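PDB 3PU2: uncharacterized protein from Rhodobacter sphaeroides, which is of unknown function but belongs to the AHA1 family of the SRPBCC superfamily, whose namesake activates the Hsp90 ATPase. Local coordinates for residues E4-G8 and E16-H20; W41-R45 and M143-H149; G46-C52 and R63-P69; H87-E93 and T104-L110. All coordinates share one frame; numbering follows the deposited sequence.

Contact 1 (E4-G8 and E16-H20); sequences EIQIG and EFRRH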
# COMPACT_ATOMS: atom_id res chain seq x y z
N GLU A 4 -13.67 6.80 -7.26
CA GLU A 4 -13.29 6.24 -5.93
C GLU A 4 -12.73 4.82 -6.08
O GLU A 4 -12.62 4.30 -7.19
CB GLU A 4 -14.49 6.24 -4.98
CG GLU A 4 -14.10 6.20 -3.50
CD GLU A 4 -15.29 6.30 -2.57
OE1 GLU A 4 -16.06 7.28 -2.69
OE2 GLU A 4 -15.45 5.40 -1.71
N ILE A 5 -12.41 4.19 -4.95
CA ILE A 5 -11.81 2.86 -4.92
C ILE A 5 -12.70 1.68 -5.32
O ILE A 5 -13.71 1.39 -4.68
CB ILE A 5 -11.21 2.57 -3.54
CG1 ILE A 5 -10.57 1.18 -3.53
CG2 ILE A 5 -12.29 2.76 -2.47
CD1 ILE A 5 -10.65 0.47 -2.21
N GLN A 6 -12.27 0.98 -6.37
CA GLN A 6 -13.01 -0.17 -6.89
C GLN A 6 -12.38 -1.51 -6.50
O GLN A 6 -11.19 -1.75 -6.71
CB GLN A 6 -13.08 -0.12 -8.41
CG GLN A 6 -13.57 1.18 -9.00
CD GLN A 6 -13.31 1.26 -10.50
OE1 GLN A 6 -13.67 2.24 -11.15
NE2 GLN A 6 -12.68 0.23 -11.05
N ILE A 7 -13.20 -2.39 -5.94
CA ILE A 7 -12.76 -3.72 -5.57
C ILE A 7 -12.77 -4.52 -6.88
O ILE A 7 -13.70 -4.38 -7.69
CB ILE A 7 -13.75 -4.37 -4.57
CG1 ILE A 7 -14.01 -3.40 -3.40
CG2 ILE A 7 -13.21 -5.72 -4.10
CD1 ILE A 7 -12.78 -3.00 -2.62
N GLY A 8 -11.75 -5.33 -7.11
CA GLY A 8 -11.70 -6.12 -8.33
C GLY A 8 -12.19 -7.53 -8.05
O GLY A 8 -12.49 -7.86 -6.90
N GLU A 16 -7.87 -7.62 -5.34
CA GLU A 16 -7.52 -6.56 -6.27
C GLU A 16 -8.20 -5.24 -5.93
O GLU A 16 -9.30 -5.22 -5.41
CB GLU A 16 -7.89 -7.01 -7.69
CG GLU A 16 -7.04 -8.17 -8.23
CD GLU A 16 -7.67 -8.90 -9.41
OE1 GLU A 16 -8.36 -8.25 -10.24
OE2 GLU A 16 -7.47 -10.13 -9.53
N PHE A 17 -7.51 -4.14 -6.22
CA PHE A 17 -8.05 -2.80 -5.96
C PHE A 17 -7.53 -1.87 -7.05
O PHE A 17 -6.46 -2.10 -7.61
CB PHE A 17 -7.57 -2.27 -4.59
CG PHE A 17 -7.89 -3.17 -3.43
CD1 PHE A 17 -9.11 -3.10 -2.79
CD2 PHE A 17 -6.96 -4.10 -2.99
CE1 PHE A 17 -9.40 -3.94 -1.72
CE2 PHE A 17 -7.24 -4.95 -1.92
CZ PHE A 17 -8.47 -4.86 -1.28
N ARG A 18 -8.30 -0.83 -7.34
CA ARG A 18 -7.93 0.15 -8.35
C ARG A 18 -8.42 1.51 -7.87
O ARG A 18 -9.51 1.61 -7.31
CB ARG A 18 -8.57 -0.19 -9.70
CG ARG A 18 -8.15 -1.54 -10.27
CD ARG A 18 -8.50 -1.67 -11.75
NE ARG A 18 -9.94 -1.72 -11.98
CZ ARG A 18 -10.50 -1.79 -13.18
NH1 ARG A 18 -9.74 -1.81 -14.27
NH2 ARG A 18 -11.82 -1.85 -13.30
N ARG A 19 -7.63 2.54 -8.10
CA ARG A 19 -8.01 3.87 -7.66
C ARG A 19 -7.36 4.95 -8.52
O ARG A 19 -6.19 4.85 -8.89
CB ARG A 19 -7.61 4.04 -6.19
CG ARG A 19 -7.68 5.47 -5.65
CD ARG A 19 -9.04 5.84 -5.04
NE ARG A 19 -8.83 6.71 -3.89
CZ ARG A 19 -9.23 7.97 -3.80
NH1 ARG A 19 -9.89 8.55 -4.79
NH2 ARG A 19 -8.95 8.65 -2.69
N HIS A 20 -8.13 5.99 -8.84
CA HIS A 20 -7.62 7.09 -9.65
C HIS A 20 -6.96 8.13 -8.75
O HIS A 20 -7.36 8.33 -7.61
CB HIS A 20 -8.77 7.74 -10.41
CG HIS A 20 -8.34 8.83 -11.33
ND1 HIS A 20 -7.63 8.60 -12.48
CD2 HIS A 20 -8.52 10.17 -11.26
CE1 HIS A 20 -7.39 9.75 -13.09
NE2 HIS A 20 -7.91 10.72 -12.37
O HOH W 1 -10.63 5.33 -9.23
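Ile5 and Ile7 lay their CD1 methyls against the ring of Phe17, and this is the tightly packed side of the contact. Ile7 CD1 comes in at the ring edge, near its plane, 3.6 Å from Phe17 CE1, while Ile5 CD1 stands 3.9 Å from Phe17 CD1. Ile5 gets there because its CG1 is anti to the backbone N (chi1 -179°), which lays the branch alongside the ring. Between the side chains the backbones are sewn together: Gln6 N donates to Arg18 O at 3.0 Å, Arg18 N returns a bond to Gln6 O, and Gly8 N reaches Glu16 O at 3.0 Å. The other side is looser and faces solvent. There the long side chains of Gln6 and Arg18 pass each other. Beyond the last direct bond a water takes over, donating to Glu4 O and accepting from His20 N at 2.6 Å. Arg19 sends its aliphatic CD along Ile5 N and its guanidinium on to Asp151, in a salt bridge with helix 139-156. The whole is an antiparallel beta hairpin in which the short strand 6-7 edges the sheet of a Bet v 1-like fold.

Contact 2 (W41-R45 and M143-H149); sequences WLFAR and MEEAYRH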
# COMPACT_ATOMS: atom_id res chain seq x y z
N TRP A 41 0.50 10.12 4.78
CA TRP A 41 -0.79 9.67 4.26
C TRP A 41 -1.14 8.23 4.58
O TRP A 41 -2.29 7.92 4.90
CB TRP A 41 -0.88 9.86 2.75
CG TRP A 41 0.02 8.99 1.96
CD1 TRP A 41 1.33 9.24 1.60
CD2 TRP A 41 -0.31 7.71 1.40
NE1 TRP A 41 1.82 8.19 0.86
CE2 TRP A 41 0.85 7.24 0.72
CE3 TRP A 41 -1.46 6.91 1.40
CZ2 TRP A 41 0.87 6.01 0.05
CZ3 TRP A 41 -1.42 5.68 0.74
CH2 TRP A 41 -0.26 5.24 0.07
N LEU A 42 -0.16 7.34 4.51
CA LEU A 42 -0.38 5.92 4.78
C LEU A 42 -0.41 5.56 6.27
O LEU A 42 0.54 5.00 6.81
CB LEU A 42 0.67 5.09 4.07
CG LEU A 42 0.56 3.58 4.29
CD1 LEU A 42 -0.82 3.08 3.87
CD2 LEU A 42 1.66 2.90 3.48
N PHE A 43 -1.52 5.88 6.91
CA PHE A 43 -1.73 5.61 8.33
C PHE A 43 -3.23 5.57 8.59
O PHE A 43 -4.01 6.10 7.81
CB PHE A 43 -1.10 6.72 9.16
CG PHE A 43 -1.74 8.04 8.96
CD1 PHE A 43 -2.78 8.46 9.80
CD2 PHE A 43 -1.32 8.89 7.93
CE1 PHE A 43 -3.39 9.71 9.61
CE2 PHE A 43 -1.93 10.15 7.73
CZ PHE A 43 -2.97 10.56 8.58
N ALA A 44 -3.63 4.92 9.68
CA ALA A 44 -5.05 4.87 10.02
C ALA A 44 -5.31 5.84 11.18
O ALA A 44 -4.37 6.39 11.76
CB ALA A 44 -5.45 3.46 10.40
N ARG A 45 -6.58 6.04 11.49
CA ARG A 45 -7.01 6.94 12.56
C ARG A 45 -6.41 6.59 13.93
O ARG A 45 -6.71 5.53 14.51
CB ARG A 45 -8.55 6.92 12.63
CG ARG A 45 -9.20 8.17 13.22
CD ARG A 45 -10.73 8.13 13.06
NE ARG A 45 -11.34 6.95 13.69
CZ ARG A 45 -11.34 6.71 15.00
NH1 ARG A 45 -10.76 7.56 15.83
NH2 ARG A 45 -11.92 5.62 15.47
N MSE A 143 -7.95 1.44 3.73
CA MSE A 143 -7.07 1.71 2.65
C MSE A 143 -7.64 2.76 1.73
O MSE A 143 -6.90 3.37 1.01
CB MSE A 143 -6.72 0.42 1.95
CG MSE A 143 -5.62 0.52 0.91
SE MSE A 143 -3.96 0.33 1.53
CE MSE A 143 -3.31 1.91 1.17
N GLU A 144 -8.93 3.01 1.81
CA GLU A 144 -9.56 4.15 1.15
C GLU A 144 -9.36 5.40 2.00
O GLU A 144 -9.14 6.49 1.48
CB GLU A 144 -11.05 3.90 0.91
CG GLU A 144 -11.81 5.07 0.25
CD GLU A 144 -11.10 5.68 -0.97
OE1 GLU A 144 -10.51 4.93 -1.77
OE2 GLU A 144 -11.14 6.92 -1.14
N GLU A 145 -9.42 5.24 3.31
CA GLU A 145 -9.21 6.38 4.20
C GLU A 145 -7.78 6.90 3.94
O GLU A 145 -7.53 8.11 3.99
CB GLU A 145 -9.37 5.95 5.66
CG GLU A 145 -9.05 7.03 6.69
CD GLU A 145 -9.25 6.55 8.13
OE1 GLU A 145 -8.65 5.52 8.52
OE2 GLU A 145 -10.01 7.22 8.88
N ALA A 146 -6.86 5.99 3.65
CA ALA A 146 -5.49 6.39 3.39
C ALA A 146 -5.37 7.11 2.06
O ALA A 146 -4.73 8.16 1.98
CB ALA A 146 -4.56 5.18 3.43
N TYR A 147 -5.98 6.56 1.01
CA TYR A 147 -5.91 7.21 -0.29
C TYR A 147 -6.50 8.61 -0.21
O TYR A 147 -6.01 9.54 -0.85
CB TYR A 147 -6.62 6.38 -1.35
CG TYR A 147 -5.90 5.09 -1.64
CD1 TYR A 147 -4.51 5.01 -1.56
CD2 TYR A 147 -6.61 3.94 -2.00
CE1 TYR A 147 -3.85 3.82 -1.82
CE2 TYR A 147 -5.94 2.74 -2.27
CZ TYR A 147 -4.57 2.70 -2.17
OH TYR A 147 -3.91 1.53 -2.43
N ARG A 148 -7.55 8.76 0.60
CA ARG A 148 -8.16 10.07 0.78
C ARG A 148 -7.06 10.99 1.31
O ARG A 148 -6.91 12.12 0.86
CB ARG A 148 -9.32 9.98 1.77
CG ARG A 148 -10.31 11.12 1.67
CD ARG A 148 -11.59 10.82 2.43
NE ARG A 148 -12.37 9.74 1.83
CZ ARG A 148 -12.39 8.49 2.26
NH1 ARG A 148 -11.66 8.14 3.32
NH2 ARG A 148 -13.13 7.58 1.64
N HIS A 149 -6.28 10.50 2.26
CA HIS A 149 -5.17 11.27 2.82
C HIS A 149 -4.21 11.66 1.69
O HIS A 149 -3.74 12.80 1.63
CB HIS A 149 -4.39 10.43 3.82
CG HIS A 149 -5.14 10.12 5.07
ND1 HIS A 149 -4.85 9.03 5.85
CD2 HIS A 149 -6.14 10.78 5.69
CE1 HIS A 149 -5.65 9.03 6.91
NE2 HIS A 149 -6.44 10.08 6.83
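Trp41 and His149 meet where the loop before strand 49-54 lies against the long C-terminal helix 139-156, the helix that packs over the sheet in Bet v 1-like, helix-grip folds. Ala146 is the low point of the helix surface. Its small CB leaves a hollow that Trp41 and Leu42 fill, the benzo edge of the indole coming within 3.5 Å of Ala146 O at CE3, near the ring plane. Further along, Trp41 CZ3 lies 3.9 Å from Tyr147 CD1, the two side chains running side by side. Leu42 CD1 is a second bump, 4.3 Å from Ala146 CB. Phe43 meets the helix at His149. Its CG sits between the backbone N and the carbonyl carbon (chi1 65°), and the ring lies flat on the imidazole of His149 in an offset stack, centroids 4.3 Å apart. The opposite face of that imidazole is covered by Glu145 O, so the ring is sandwiched. Arg45 only brushes Glu145, its CB 4.0 Å from OE2. Rotation of the imidazole is fixed by a bond in its own plane: His149 ND1 donates to Trp41 O at 2.9 Å, on a lone pair of a carbonyl that also accepts Phe43 N.

Contact 3 (G46-C52 and R63-P69); sequences GWPMTEC and RQVWTGP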
# COMPACT_ATOMS: atom_id res chain seq x y z
N GLY A 46 -5.56 7.48 14.44
CA GLY A 46 -4.93 7.27 15.73
C GLY A 46 -3.69 6.38 15.73
O GLY A 46 -3.22 5.96 16.78
N TRP A 47 -3.17 6.08 14.55
CA TRP A 47 -1.99 5.23 14.41
C TRP A 47 -1.04 5.83 13.38
O TRP A 47 -0.93 5.32 12.26
CB TRP A 47 -2.37 3.81 13.98
CG TRP A 47 -3.16 3.04 15.00
CD1 TRP A 47 -4.46 3.23 15.34
CD2 TRP A 47 -2.66 2.00 15.86
NE1 TRP A 47 -4.82 2.38 16.37
CE2 TRP A 47 -3.73 1.62 16.71
CE3 TRP A 47 -1.42 1.37 16.00
CZ2 TRP A 47 -3.59 0.62 17.69
CZ3 TRP A 47 -1.28 0.38 16.97
CH2 TRP A 47 -2.37 0.01 17.80
N PRO A 48 -0.37 6.94 13.73
CA PRO A 48 0.58 7.60 12.83
C PRO A 48 1.75 6.67 12.52
O PRO A 48 2.03 5.74 13.28
CB PRO A 48 0.99 8.82 13.63
CG PRO A 48 0.89 8.35 15.02
CD PRO A 48 -0.43 7.65 15.01
N MSE A 49 2.44 6.92 11.41
CA MSE A 49 3.58 6.08 11.06
C MSE A 49 4.80 6.65 11.75
O MSE A 49 5.18 7.79 11.52
CB MSE A 49 3.79 6.06 9.54
CG MSE A 49 4.71 4.94 9.08
SE MSE A 49 4.91 4.87 7.17
CE MSE A 49 3.36 3.78 6.81
N THR A 50 5.41 5.86 12.63
CA THR A 50 6.56 6.31 13.39
C THR A 50 7.90 5.85 12.84
O THR A 50 8.93 6.46 13.14
CB THR A 50 6.44 5.94 14.88
OG1 THR A 50 5.97 4.60 15.00
CG2 THR A 50 5.46 6.86 15.58
N GLU A 51 7.92 4.77 12.06
CA GLU A 51 9.17 4.30 11.45
C GLU A 51 8.90 3.90 10.01
O GLU A 51 7.95 3.17 9.72
CB GLU A 51 9.76 3.09 12.18
CG GLU A 51 11.25 2.88 11.84
CD GLU A 51 11.80 1.54 12.31
OE1 GLU A 51 11.43 1.08 13.42
OE2 GLU A 51 12.61 0.94 11.56
N CYS A 52 9.74 4.37 9.11
CA CYS A 52 9.52 4.04 7.72
C CYS A 52 10.77 3.90 6.88
O CYS A 52 11.40 4.88 6.48
CB CYS A 52 8.59 5.08 7.08
SG CYS A 52 8.01 4.55 5.45
N ARG A 63 10.40 -1.64 6.03
CA ARG A 63 10.13 -1.76 7.45
C ARG A 63 9.21 -0.62 7.85
O ARG A 63 9.56 0.54 7.67
CB ARG A 63 11.45 -1.71 8.24
CG ARG A 63 11.32 -1.75 9.75
CD ARG A 63 10.39 -2.86 10.21
NE ARG A 63 10.22 -2.88 11.67
CZ ARG A 63 9.35 -3.65 12.32
NH1 ARG A 63 8.56 -4.48 11.65
NH2 ARG A 63 9.28 -3.60 13.64
N GLN A 64 8.02 -0.95 8.36
CA GLN A 64 7.04 0.07 8.76
C GLN A 64 6.48 -0.18 10.15
O GLN A 64 6.19 -1.32 10.52
CB GLN A 64 5.89 0.12 7.74
CG GLN A 64 6.38 0.37 6.32
CD GLN A 64 5.28 0.41 5.27
OE1 GLN A 64 4.56 -0.57 5.07
NE2 GLN A 64 5.17 1.54 4.58
N VAL A 65 6.35 0.90 10.93
CA VAL A 65 5.81 0.79 12.28
C VAL A 65 4.85 1.91 12.61
O VAL A 65 5.15 3.09 12.47
CB VAL A 65 6.93 0.80 13.38
CG1 VAL A 65 6.29 0.63 14.79
CG2 VAL A 65 7.95 -0.33 13.12
N TRP A 66 3.67 1.52 13.08
CA TRP A 66 2.67 2.49 13.47
C TRP A 66 2.52 2.39 14.99
O TRP A 66 2.56 1.29 15.58
CB TRP A 66 1.34 2.16 12.78
CG TRP A 66 1.41 2.29 11.30
CD1 TRP A 66 1.16 3.42 10.56
CD2 TRP A 66 1.71 1.25 10.37
NE1 TRP A 66 1.28 3.13 9.22
CE2 TRP A 66 1.62 1.82 9.07
CE3 TRP A 66 2.05 -0.10 10.50
CZ2 TRP A 66 1.86 1.07 7.92
CZ3 TRP A 66 2.28 -0.83 9.36
CH2 TRP A 66 2.18 -0.25 8.09
N THR A 67 2.39 3.54 15.62
CA THR A 67 2.21 3.60 17.05
C THR A 67 0.84 4.19 17.34
O THR A 67 0.51 5.29 16.89
CB THR A 67 3.23 4.50 17.72
OG1 THR A 67 4.53 4.18 17.23
CG2 THR A 67 3.15 4.30 19.24
N GLY A 68 0.05 3.44 18.09
CA GLY A 68 -1.28 3.90 18.43
C GLY A 68 -1.34 4.62 19.77
O GLY A 68 -0.30 4.90 20.37
N PRO A 69 -2.55 4.94 20.25
CA PRO A 69 -2.62 5.62 21.53
C PRO A 69 -2.20 4.57 22.56
O PRO A 69 -2.30 3.36 22.29
CB PRO A 69 -4.10 5.99 21.65
CG PRO A 69 -4.59 5.96 20.25
CD PRO A 69 -3.89 4.77 19.68
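Trp66, Trp47 and Glu51 give up the most surface to this contact. Trp66 points to the same face as Met49, a selenomethionine whose CG is anti to the backbone N (chi1 -165°), carrying the chain along the indole. Met49 SE stands obliquely 5.2 Å from the centroid of the Trp66 five-membered ring, a Met-aromatic contact, and CG makes an off-centre CH-pi contact there. Trp66 NE1 probably donates to Leu42 O. Trp47 lies with one face under the Gly68-Pro69 segment that follows strand 61-67: Gly68 CA sits 3.5 Å from the centroid of its six-membered ring, a CH-pi contact. With an alanine here, Gly68 is likely to lose the flat surface it rests on and Arg74 its cation-pi partner. On the face of the sheet away from Met49 and Trp66, Glu51 CB packs on Val65 CB at 3.8 Å. Here a classic beta bulge shifts the register, for Thr50 N (2.8 Å) and Glu51 N (3.3 Å) both donate to Val65 O. Beside it Thr50 OG1 and Thr67 OG1 share a hydrogen bond of 2.7 Å. The hairpin closes one margin of the sheet: strand 49-54 is outermost, strand 61-67 pairs next with strand 73-84, and Leu42 after helix 25-33 touches Met49 and Gln64.

Contact 4 (H87-E93 and T104-L110); sequences HRLIHSE and TLVTLQL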
# COMPACT_ATOMS: atom_id res chain seq x y z
N HIS A 87 6.13 2.37 -13.13
CA HIS A 87 4.91 1.62 -13.40
C HIS A 87 4.70 0.34 -12.63
O HIS A 87 3.59 -0.19 -12.59
CB HIS A 87 4.77 1.28 -14.89
CG HIS A 87 5.99 1.58 -15.71
ND1 HIS A 87 6.18 2.80 -16.34
CD2 HIS A 87 7.05 0.81 -16.06
CE1 HIS A 87 7.31 2.76 -17.03
NE2 HIS A 87 7.85 1.57 -16.88
N ARG A 88 5.75 -0.18 -12.02
CA ARG A 88 5.58 -1.43 -11.31
C ARG A 88 6.52 -1.63 -10.14
O ARG A 88 7.67 -1.22 -10.17
CB ARG A 88 5.75 -2.58 -12.31
CG ARG A 88 5.01 -3.83 -11.90
CD ARG A 88 5.02 -4.88 -13.00
NE ARG A 88 6.35 -5.40 -13.27
CZ ARG A 88 6.60 -6.67 -13.58
NH1 ARG A 88 5.60 -7.54 -13.67
NH2 ARG A 88 7.84 -7.07 -13.82
N LEU A 89 5.99 -2.23 -9.08
CA LEU A 89 6.77 -2.53 -7.89
C LEU A 89 6.14 -3.74 -7.24
O LEU A 89 4.91 -3.86 -7.16
CB LEU A 89 6.77 -1.37 -6.90
CG LEU A 89 7.58 -1.64 -5.62
CD1 LEU A 89 8.91 -0.96 -5.72
CD2 LEU A 89 6.84 -1.10 -4.41
N ILE A 90 6.99 -4.66 -6.80
CA ILE A 90 6.52 -5.87 -6.17
C ILE A 90 7.35 -6.11 -4.92
O ILE A 90 8.60 -6.01 -4.95
CB ILE A 90 6.71 -7.07 -7.10
CG1 ILE A 90 5.99 -6.82 -8.43
CG2 ILE A 90 6.21 -8.33 -6.42
CD1 ILE A 90 6.20 -7.89 -9.47
N HIS A 91 6.68 -6.38 -3.82
CA HIS A 91 7.39 -6.65 -2.59
C HIS A 91 6.57 -7.61 -1.78
O HIS A 91 5.38 -7.83 -2.04
CB HIS A 91 7.64 -5.38 -1.78
CG HIS A 91 6.40 -4.75 -1.22
ND1 HIS A 91 5.76 -3.69 -1.83
CD2 HIS A 91 5.70 -5.02 -0.09
CE1 HIS A 91 4.72 -3.33 -1.09
NE2 HIS A 91 4.66 -4.12 -0.04
N SER A 92 7.22 -8.22 -0.80
CA SER A 92 6.53 -9.14 0.07
C SER A 92 6.17 -8.32 1.30
O SER A 92 6.75 -7.26 1.53
CB SER A 92 7.47 -10.29 0.44
OG SER A 92 8.72 -9.78 0.90
N GLU A 93 5.18 -8.78 2.06
CA GLU A 93 4.78 -8.09 3.28
C GLU A 93 4.52 -9.16 4.32
O GLU A 93 4.04 -10.25 4.00
CB GLU A 93 3.51 -7.28 3.09
CG GLU A 93 3.66 -5.85 2.65
CD GLU A 93 2.41 -5.02 2.95
OE1 GLU A 93 1.37 -5.61 3.33
OE2 GLU A 93 2.45 -3.77 2.80
N THR A 104 2.64 -12.17 2.49
CA THR A 104 1.86 -11.82 1.31
C THR A 104 2.70 -11.13 0.24
O THR A 104 3.73 -10.51 0.53
CB THR A 104 0.68 -10.86 1.66
OG1 THR A 104 1.19 -9.63 2.18
CG2 THR A 104 -0.23 -11.49 2.71
N LEU A 105 2.26 -11.24 -1.02
CA LEU A 105 2.98 -10.59 -2.11
C LEU A 105 2.09 -9.50 -2.69
O LEU A 105 0.99 -9.78 -3.18
CB LEU A 105 3.34 -11.59 -3.20
CG LEU A 105 4.36 -11.05 -4.21
CD1 LEU A 105 5.77 -11.33 -3.71
CD2 LEU A 105 4.13 -11.71 -5.56
N VAL A 106 2.59 -8.27 -2.66
CA VAL A 106 1.85 -7.10 -3.11
C VAL A 106 2.35 -6.53 -4.42
O VAL A 106 3.53 -6.24 -4.56
CB VAL A 106 1.94 -6.01 -2.06
CG1 VAL A 106 1.08 -4.85 -2.46
CG2 VAL A 106 1.53 -6.56 -0.71
N THR A 107 1.44 -6.34 -5.36
CA THR A 107 1.79 -5.82 -6.68
C THR A 107 1.14 -4.47 -6.98
O THR A 107 -0.07 -4.33 -6.94
CB THR A 107 1.35 -6.84 -7.76
OG1 THR A 107 1.71 -8.16 -7.34
CG2 THR A 107 2.02 -6.53 -9.10
N LEU A 108 1.96 -3.48 -7.30
CA LEU A 108 1.46 -2.16 -7.62
C LEU A 108 1.80 -1.83 -9.06
O LEU A 108 2.96 -1.87 -9.48
CB LEU A 108 2.10 -1.09 -6.73
CG LEU A 108 2.02 -1.30 -5.21
CD1 LEU A 108 3.01 -0.36 -4.55
CD2 LEU A 108 0.60 -1.07 -4.69
N GLN A 109 0.77 -1.50 -9.82
CA GLN A 109 0.95 -1.16 -11.22
C GLN A 109 0.39 0.25 -11.43
O GLN A 109 -0.76 0.53 -11.08
CB GLN A 109 0.19 -2.17 -12.09
CG GLN A 109 0.81 -2.47 -13.44
CD GLN A 109 1.26 -3.92 -13.54
OE1 GLN A 109 0.61 -4.83 -13.01
NE2 GLN A 109 2.38 -4.15 -14.22
N LEU A 110 1.20 1.13 -12.00
CA LEU A 110 0.78 2.50 -12.28
C LEU A 110 0.68 2.79 -13.78
O LEU A 110 1.70 2.88 -14.46
CB LEU A 110 1.74 3.50 -11.63
CG LEU A 110 1.83 3.59 -10.11
CD1 LEU A 110 2.69 2.46 -9.57
CD2 LEU A 110 2.44 4.92 -9.74
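An antiparallel hairpin in the middle of the sheet joins strand 88-93 to strand 104-113, and the two run in register from Arg88-Gln109 to Glu93-Thr104. Leu108 N donates to Leu89 O at 3.0 Å, and Val106 N to His91 O at 2.9 Å. One face carries Leu89, His91 and Glu93 opposite Leu108, Val106 and Thr104. Leu89 CD2 and Leu108 CD1 meet at 3.9 Å, their chains side by side. His91 has its CG between the backbone N and the carbonyl carbon (chi1 68°), which lays the imidazole over its neighbour: Val106 CB stands under one ring face, 4.1 Å from the centroid, in a CH-pi contact, while Val106 CG2 also reaches Glu93 CG at 4.0 Å. In the Bet v 1-like fold such a curved sheet wraps round helices, and here Leu89 touches Trp29 and Leu110 touches Leu28 and Leu32, all of helix 25-33. The other face holds Ile90, whose CG2 rests 4.0 Å from Leu105 CG and whose CG1 lies beside Thr107 CG2. A serine in place of Leu105 would probably leave Ile90 CG2 without its apolar cover on that side. Toward one end of this face Arg88 lies alongside Gln109, its guanidinium bridged to Glu84; toward the other, Ser92 OG bonds to Arg79 N.

Along the chain contact 1 comes first; contact 2 then opens at 41-45 and closes only at 143-149, spanning contacts 3 and 4, which follow one another within it. Contacts 1, 3 and 4 are hairpins of one antiparallel sheet: contacts 1 and 3 hold its two margins, with centres about 25 Å apart, and contact 4 lies between. Contact 2 ties the sheet to helix 139-156 and touches both margins: Arg19 of contact 1 packs on Tyr147 and makes a weak ion pair with Glu144, while the 41-45 loop touches Met49 and Trp66 of contact 3. One late helix and one early loop thus reach both edges of the sheet, consistent with a Bet v 1-like fold.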